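Purine nucleoside phosphorylase (Anopheles gambiae, PDB 2P4S) catalyses the phosphate-dependent cleavage of inosine, guanosine and their 2'-deoxy forms to free purine base and pentose 1-phosphate in purine salvage, working as a homotrimer. Local coordinates at residues E125-V130 and G156-V161; P110-I115 and H195-N200. All coordinates share one frame; numbering follows the deposited sequence.

Interaction 1: E125-V130 and G156-V161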
ATOM      1  N   GLU A 125      16.861   6.462  30.742  1.00 37.55           N
ATOM      2  CA  GLU A 125      17.360   6.250  32.112  1.00 38.75           C
ATOM      3  C   GLU A 125      18.788   6.753  32.374  1.00 38.20           C
ATOM      4  O   GLU A 125      19.227   6.861  33.512  1.00 38.39           O
ATOM      5  CB  GLU A 125      17.269   4.767  32.479  1.00 39.36           C
ATOM      6  CG  GLU A 125      15.851   4.260  32.661  1.00 43.21           C
ATOM      7  CD  GLU A 125      15.834   2.781  32.970  1.00 51.14           C
ATOM      8  OE1 GLU A 125      16.930   2.224  33.249  1.00 54.88           O
ATOM      9  OE2 GLU A 125      14.737   2.165  32.933  1.00 55.38           O
ATOM     10  N   GLN A 126      19.518   7.069  31.323  1.00 37.95           N
ATOM     11  CA  GLN A 126      20.873   7.548  31.508  1.00 37.70           C
ATOM     12  C   GLN A 126      20.911   9.053  31.573  1.00 36.83           C
ATOM     13  O   GLN A 126      21.968   9.616  31.759  1.00 37.61           O
ATOM     14  CB  GLN A 126      21.764   7.022  30.386  1.00 37.69           C
ATOM     15  CG  GLN A 126      21.740   5.524  30.412  1.00 40.54           C
ATOM     16  CD  GLN A 126      22.787   4.905  29.563  1.00 43.43           C
ATOM     17  OE1 GLN A 126      23.837   5.515  29.297  1.00 44.24           O
ATOM     18  NE2 GLN A 126      22.526   3.662  29.125  1.00 42.35           N
ATOM     19  N   LEU A 127      19.769   9.705  31.396  1.00 35.79           N
ATOM     20  CA  LEU A 127      19.693  11.164  31.534  1.00 35.02           C
ATOM     21  C   LEU A 127      19.868  11.604  32.999  1.00 34.82           C
ATOM     22  O   LEU A 127      19.562  10.842  33.908  1.00 34.97           O
ATOM     23  CB  LEU A 127      18.369  11.690  30.974  1.00 33.69           C
ATOM     24  CG  LEU A 127      18.025  11.304  29.538  1.00 32.79           C
ATOM     25  CD1 LEU A 127      16.736  11.973  29.159  1.00 30.80           C
ATOM     26  CD2 LEU A 127      19.108  11.710  28.575  1.00 30.36           C
ATOM     27  N   THR A 128      20.367  12.820  33.216  1.00 34.79           N
ATOM     28  CA  THR A 128      20.473  13.405  34.558  1.00 34.29           C
ATOM     29  C   THR A 128      19.625  14.679  34.655  1.00 35.13           C
ATOM     30  O   THR A 128      19.290  15.286  33.611  1.00 34.33           O
ATOM     31  CB  THR A 128      21.928  13.753  34.944  1.00 33.58           C
ATOM     32  OG1 THR A 128      22.445  14.726  34.045  1.00 31.79           O
ATOM     33  CG2 THR A 128      22.835  12.516  34.924  1.00 33.59           C
ATOM     34  N   ASP A 129      19.290  15.087  35.897  1.00 35.77           N
ATOM     35  CA  ASP A 129      18.470  16.281  36.129  1.00 36.35           C
ATOM     36  C   ASP A 129      17.193  16.262  35.298  1.00 35.11           C
ATOM     37  O   ASP A 129      16.917  17.228  34.550  1.00 34.20           O
ATOM     38  CB  ASP A 129      19.231  17.510  35.683  1.00 37.99           C
ATOM     39  CG  ASP A 129      19.977  18.166  36.784  1.00 44.46           C
ATOM     40  OD1 ASP A 129      19.406  19.163  37.321  1.00 49.68           O
ATOM     41  OD2 ASP A 129      21.126  17.707  37.074  1.00 47.33           O
ATOM     42  N   VAL A 130      16.427  15.174  35.410  1.00 34.50           N
ATOM     43  CA  VAL A 130      15.275  14.958  34.512  1.00 33.49           C
ATOM     44  C   VAL A 130      13.960  15.652  34.940  1.00 33.28           C
ATOM     45  O   VAL A 130      13.653  15.738  36.127  1.00 31.76           O
ATOM     46  CB  VAL A 130      15.035  13.433  34.203  1.00 33.51           C
ATOM     47  CG1 VAL A 130      16.344  12.757  33.895  1.00 32.75           C
ATOM     48  CG2 VAL A 130      14.377  12.727  35.361  1.00 33.00           C
ATOM     49  N   GLY A 156      16.178  15.864  29.869  1.00 24.93           N
ATOM     50  CA  GLY A 156      17.315  15.626  30.779  1.00 24.45           C
ATOM     51  C   GLY A 156      18.624  15.872  30.058  1.00 25.51           C
ATOM     52  O   GLY A 156      18.631  16.202  28.868  1.00 25.37           O
ATOM     53  N   TYR A 157      19.725  15.707  30.792  1.00 26.58           N
ATOM     54  CA  TYR A 157      21.092  15.845  30.280  1.00 27.64           C
ATOM     55  C   TYR A 157      21.687  14.494  29.913  1.00 27.87           C
ATOM     56  O   TYR A 157      21.783  13.571  30.763  1.00 26.94           O
ATOM     57  CB  TYR A 157      21.992  16.598  31.302  1.00 29.04           C
ATOM     58  CG  TYR A 157      21.574  18.047  31.485  1.00 28.81           C
ATOM     59  CD1 TYR A 157      22.127  19.031  30.704  1.00 31.36           C
ATOM     60  CD2 TYR A 157      20.596  18.417  32.431  1.00 30.47           C
ATOM     61  CE1 TYR A 157      21.741  20.398  30.840  1.00 33.35           C
ATOM     62  CE2 TYR A 157      20.178  19.784  32.585  1.00 31.34           C
ATOM     63  CZ  TYR A 157      20.767  20.771  31.781  1.00 33.81           C
ATOM     64  OH  TYR A 157      20.416  22.130  31.869  1.00 32.50           O
ATOM     65  N   LEU A 158      22.049  14.361  28.637  1.00 27.84           N
ATOM     66  CA  LEU A 158      22.826  13.189  28.186  1.00 28.23           C
ATOM     67  C   LEU A 158      24.336  13.552  28.087  1.00 28.61           C
ATOM     68  O   LEU A 158      24.741  14.260  27.165  1.00 28.53           O
ATOM     69  CB  LEU A 158      22.294  12.645  26.850  1.00 27.80           C
ATOM     70  CG  LEU A 158      22.824  11.277  26.400  1.00 27.58           C
ATOM     71  CD1 LEU A 158      22.586  10.205  27.442  1.00 25.54           C
ATOM     72  CD2 LEU A 158      22.200  10.851  25.104  1.00 27.04           C
ATOM     73  N   ALA A 159      25.133  13.070  29.048  1.00 29.22           N
ATOM     74  CA  ALA A 159      26.510  13.546  29.287  1.00 30.01           C
ATOM     75  C   ALA A 159      26.652  15.076  29.214  1.00 29.79           C
ATOM     76  O   ALA A 159      27.485  15.583  28.462  1.00 29.63           O
ATOM     77  CB  ALA A 159      27.496  12.876  28.304  1.00 30.91           C
ATOM     78  N   GLY A 160      25.823  15.805  29.969  1.00 29.79           N
ATOM     79  CA  GLY A 160      25.856  17.259  29.938  1.00 28.68           C
ATOM     80  C   GLY A 160      25.092  17.935  28.815  1.00 29.37           C
ATOM     81  O   GLY A 160      24.984  19.160  28.799  1.00 31.22           O
ATOM     82  N   VAL A 161      24.558  17.185  27.852  1.00 28.66           N
ATOM     83  CA  VAL A 161      23.819  17.832  26.744  1.00 26.95           C
ATOM     84  C   VAL A 161      22.313  17.668  26.965  1.00 26.70           C
ATOM     85  O   VAL A 161      21.845  16.536  27.188  1.00 27.65           O
ATOM     86  CB  VAL A 161      24.260  17.296  25.343  1.00 26.37           C
ATOM     87  CG1 VAL A 161      23.528  18.027  24.224  1.00 23.82           C
ATOM     88  CG2 VAL A 161      25.793  17.424  25.187  1.00 25.79           C
TER

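Interaction 2: P110-I115 and H195-N200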
ATOM      1  N   PRO A 110      16.164  21.666  24.994  1.00 31.02           N
ATOM      2  CA  PRO A 110      17.004  20.745  24.218  1.00 29.08           C
ATOM      3  C   PRO A 110      16.972  21.066  22.747  1.00 28.26           C
ATOM      4  O   PRO A 110      15.976  21.598  22.263  1.00 27.96           O
ATOM      5  CB  PRO A 110      16.358  19.403  24.454  1.00 28.64           C
ATOM      6  CG  PRO A 110      14.926  19.688  24.737  1.00 28.98           C
ATOM      7  CD  PRO A 110      14.896  21.019  25.422  1.00 30.77           C
ATOM      8  N   LYS A 111      18.067  20.744  22.057  1.00 27.20           N
ATOM      9  CA  LYS A 111      18.204  20.946  20.604  1.00 27.32           C
ATOM     10  C   LYS A 111      18.084  19.628  19.855  1.00 26.39           C
ATOM     11  O   LYS A 111      18.011  19.613  18.624  1.00 26.45           O
ATOM     12  CB  LYS A 111      19.561  21.595  20.276  1.00 27.08           C
ATOM     13  CG  LYS A 111      19.748  22.974  20.944  1.00 30.61           C
ATOM     14  CD  LYS A 111      18.744  24.011  20.441  1.00 33.76           C
ATOM     15  CE  LYS A 111      18.733  25.198  21.387  1.00 40.35           C
ATOM     16  NZ  LYS A 111      20.019  25.986  21.327  1.00 40.27           N
ATOM     17  N   VAL A 112      18.084  18.540  20.625  1.00 25.29           N
ATOM     18  CA  VAL A 112      18.068  17.199  20.118  1.00 24.04           C
ATOM     19  C   VAL A 112      16.876  16.422  20.697  1.00 23.43           C
ATOM     20  O   VAL A 112      16.785  16.266  21.891  1.00 23.00           O
ATOM     21  CB  VAL A 112      19.402  16.442  20.432  1.00 23.93           C
ATOM     22  CG1 VAL A 112      19.381  15.056  19.791  1.00 21.41           C
ATOM     23  CG2 VAL A 112      20.641  17.256  19.950  1.00 23.37           C
ATOM     24  N   GLY A 113      15.994  15.915  19.830  1.00 23.03           N
ATOM     25  CA  GLY A 113      14.980  14.900  20.215  1.00 22.51           C
ATOM     26  C   GLY A 113      15.411  13.452  19.927  1.00 23.14           C
ATOM     27  O   GLY A 113      16.008  13.176  18.886  1.00 23.73           O
ATOM     28  N   ILE A 114      15.098  12.520  20.827  1.00 21.89           N
ATOM     29  CA  ILE A 114      15.468  11.114  20.676  1.00 21.57           C
ATOM     30  C   ILE A 114      14.190  10.252  20.834  1.00 22.24           C
ATOM     31  O   ILE A 114      13.465  10.356  21.847  1.00 21.60           O
ATOM     32  CB  ILE A 114      16.526  10.658  21.717  1.00 21.30           C
ATOM     33  CG1 ILE A 114      17.798  11.519  21.646  1.00 21.86           C
ATOM     34  CG2 ILE A 114      16.883   9.176  21.542  1.00 21.65           C
ATOM     35  CD1 ILE A 114      18.756  11.363  22.883  1.00 20.03           C
ATOM     36  N   ILE A 115      13.888   9.430  19.835  1.00 21.40           N
ATOM     37  CA  ILE A 115      12.811   8.418  19.996  1.00 21.02           C
ATOM     38  C   ILE A 115      13.421   7.052  20.280  1.00 21.47           C
ATOM     39  O   ILE A 115      14.189   6.554  19.460  1.00 21.77           O
ATOM     40  CB  ILE A 115      11.869   8.391  18.770  1.00 20.78           C
ATOM     41  CG1 ILE A 115      11.482   9.820  18.395  1.00 19.70           C
ATOM     42  CG2 ILE A 115      10.599   7.547  19.086  1.00 19.03           C
ATOM     43  CD1 ILE A 115      10.571   9.941  17.150  1.00 20.63           C
ATOM     44  N   HIS A 195      17.560  18.612  15.752  1.00 20.76           N
ATOM     45  CA  HIS A 195      17.968  17.272  15.365  1.00 20.53           C
ATOM     46  C   HIS A 195      16.977  16.264  15.886  1.00 20.86           C
ATOM     47  O   HIS A 195      16.482  16.428  17.008  1.00 20.89           O
ATOM     48  CB  HIS A 195      19.374  16.929  15.877  1.00 20.28           C
ATOM     49  CG  HIS A 195      20.456  17.674  15.147  1.00 21.95           C
ATOM     50  ND1 HIS A 195      20.526  19.055  15.131  1.00 23.96           N
ATOM     51  CD2 HIS A 195      21.469  17.238  14.359  1.00 22.74           C
ATOM     52  CE1 HIS A 195      21.559  19.433  14.394  1.00 24.97           C
ATOM     53  NE2 HIS A 195      22.141  18.349  13.905  1.00 23.35           N
ATOM     54  N   LEU A 196      16.677  15.262  15.040  1.00 19.97           N
ATOM     55  CA  LEU A 196      16.048  14.011  15.474  1.00 19.61           C
ATOM     56  C   LEU A 196      16.980  12.798  15.394  1.00 19.56           C
ATOM     57  O   LEU A 196      17.529  12.512  14.330  1.00 20.79           O
ATOM     58  CB  LEU A 196      14.752  13.748  14.688  1.00 18.73           C
ATOM     59  CG  LEU A 196      13.982  12.474  15.089  1.00 18.37           C
ATOM     60  CD1 LEU A 196      13.371  12.561  16.548  1.00 15.18           C
ATOM     61  CD2 LEU A 196      12.935  12.095  13.993  1.00 17.43           C
ATOM     62  N   ILE A 197      17.194  12.129  16.527  1.00 19.05           N
ATOM     63  CA  ILE A 197      17.710  10.771  16.553  1.00 19.27           C
ATOM     64  C   ILE A 197      16.565   9.720  16.725  1.00 19.64           C
ATOM     65  O   ILE A 197      15.953   9.608  17.804  1.00 18.67           O
ATOM     66  CB  ILE A 197      18.783  10.572  17.634  1.00 18.92           C
ATOM     67  CG1 ILE A 197      19.940  11.577  17.438  1.00 20.17           C
ATOM     68  CG2 ILE A 197      19.299   9.112  17.620  1.00 18.76           C
ATOM     69  CD1 ILE A 197      20.933  11.579  18.584  1.00 18.80           C
ATOM     70  N   ALA A 198      16.282   8.958  15.659  1.00 19.05           N
ATOM     71  CA  ALA A 198      15.236   7.911  15.728  1.00 18.48           C
ATOM     72  C   ALA A 198      15.909   6.553  15.827  1.00 18.52           C
ATOM     73  O   ALA A 198      16.798   6.233  15.015  1.00 19.71           O
ATOM     74  CB  ALA A 198      14.319   7.990  14.535  1.00 16.82           C
ATOM     75  N   THR A 199      15.535   5.768  16.824  1.00 17.47           N
ATOM     76  CA  THR A 199      16.119   4.441  17.021  1.00 17.72           C
ATOM     77  C   THR A 199      14.995   3.416  16.905  1.00 17.63           C
ATOM     78  O   THR A 199      13.844   3.702  17.251  1.00 18.30           O
ATOM     79  CB  THR A 199      16.742   4.259  18.397  1.00 17.93           C
ATOM     80  OG1 THR A 199      15.700   4.150  19.376  1.00 21.38           O
ATOM     81  CG2 THR A 199      17.706   5.392  18.778  1.00 19.93           C
ATOM     82  N   ASN A 200      15.303   2.217  16.443  1.00 16.25           N
ATOM     83  CA  ASN A 200      14.279   1.184  16.484  1.00 15.46           C
ATOM     84  C   ASN A 200      14.960  -0.160  16.614  1.00 15.42           C
ATOM     85  O   ASN A 200      16.203  -0.233  16.504  1.00 15.35           O
ATOM     86  CB  ASN A 200      13.383   1.263  15.228  1.00 14.77           C
ATOM     87  CG  ASN A 200      14.165   1.108  13.951  1.00 15.70           C
ATOM     88  OD1 ASN A 200      14.846   0.101  13.735  1.00 18.89           O
ATOM     89  ND2 ASN A 200      14.089   2.099  13.101  1.00 15.40           N
TER

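Interaction 1: E125-V130 and G156-V161
T128 and Y157 form one antiparallel hydrogen-bonded pair, the single bridge by which the loop 125-130 joins the strand through G156-L158. Y157 N reaches T128 O at 2.9 Å, almost straight, with an N-H...O angle of 171°. The return bond, T128 N to Y157 O, is also 2.9 Å but more bent, at 152°, and a CA-H...O contact from L127 CA to Y157 O, 3.3 Å, supplements it. Beyond T128 the chain turns a corner at D129, whose positive phi of 51° redirects the following strand. At the other end, a type I' turn from L158 to V161, closed by backbone bonds both ways, makes a two-residue beta hairpin of antiparallel strands 152-158 and 161-167; G160 takes its third position with a positive phi, easy for glycine, and A159 before it has one too.

G156 suits the close approach of the two backbones: a CB here would run into L127 CB, and without one its CA lies 3.5 Å from T128 O. The side chains of T128 and Y157 share one face of the pair and cross at about a right angle, T128 OG1 lying 3.4 Å from Y157 CB. The tyrosine ring is met at its edge, near its plane, by T128 O and by D129 CB, the latter 3.6 Å from Y157 CD2. Buried L127 has CG anti to the carbonyl carbon, beside the backbone N, which carries CD1 to the G156 backbone and CD2 to 3.7 Å from L158 CB.

Toward the sheet, L127 also packs on V163 and C165 of strand 161-167 and on V154 of strand 152-158, while L158 touches V163 and, on helix 353-370, V360. Q126 NE2 bonds to E353 O, at the start of that helix, well away from the annotated sites.

Interaction 2: P110-I115 and H195-N200
T199 turns its hydroxyl to I115 O through a chi1 of 73°, which sets OG1 between its own backbone N and carbonyl carbon. OG1 donates to I115 O at 2.8 Å, in the carbonyl plane and on a lone pair. T199 N reaches the same oxygen at 3.1 Å. Two donors of one residue thus grip a single carbonyl, a task suited to threonine, which is also a good strand former; OG1 also bonds with G117 N, just after strand 112-116. L196, with CG anti to the backbone N (chi1 -178°), brings CD1 to 3.8 Å from I115 CG1.

The axes of strands 112-115 and 195-200 approach to 4.7 Å, 15° from parallel, pairing V112-I115 with H195-A198. Bonds alternate between them: G113 N to H195 O is 2.9 Å, and I197 N to G113 O is 2.8 Å. G113 brings no side chain to the face where L196 and I115 meet. On the other face, V112 CG1 touches I197 CD1 at 4.0 Å; beta-branched valine and isoleucine favour extended backbone.

This is parallel pairing in the sheet's buried core, its two faces covered by helices: 178-191 over I115 and L196, 353-370 over V112 and I197. Strand 161-167 flanks 112-116, and T199 O accepts a bond from phosphate-binding R169, consistent with a second-shell role.

How the interactions relate
After helix 92-105 the chain runs through 110-115, then by helix 122-125 into the loop 125-130. Interaction 1 closes the shorter loop when 156-161 returns to that loop after 25 residues without a helix. The chain continues through strand 161-167 and helix 178-191 before interaction 2 closes the longer loop at 195-200. The shorter loop therefore lies wholly within the longer one, and the two do not cross. Both contacts belong to one mixed sheet: interaction 2 near the centre of the chain, interaction 1 farther out, with strand 161-167 pairing with strands of both. They meet directly where L158 CD2 packs against I114 CD1, 4.1 Å apart.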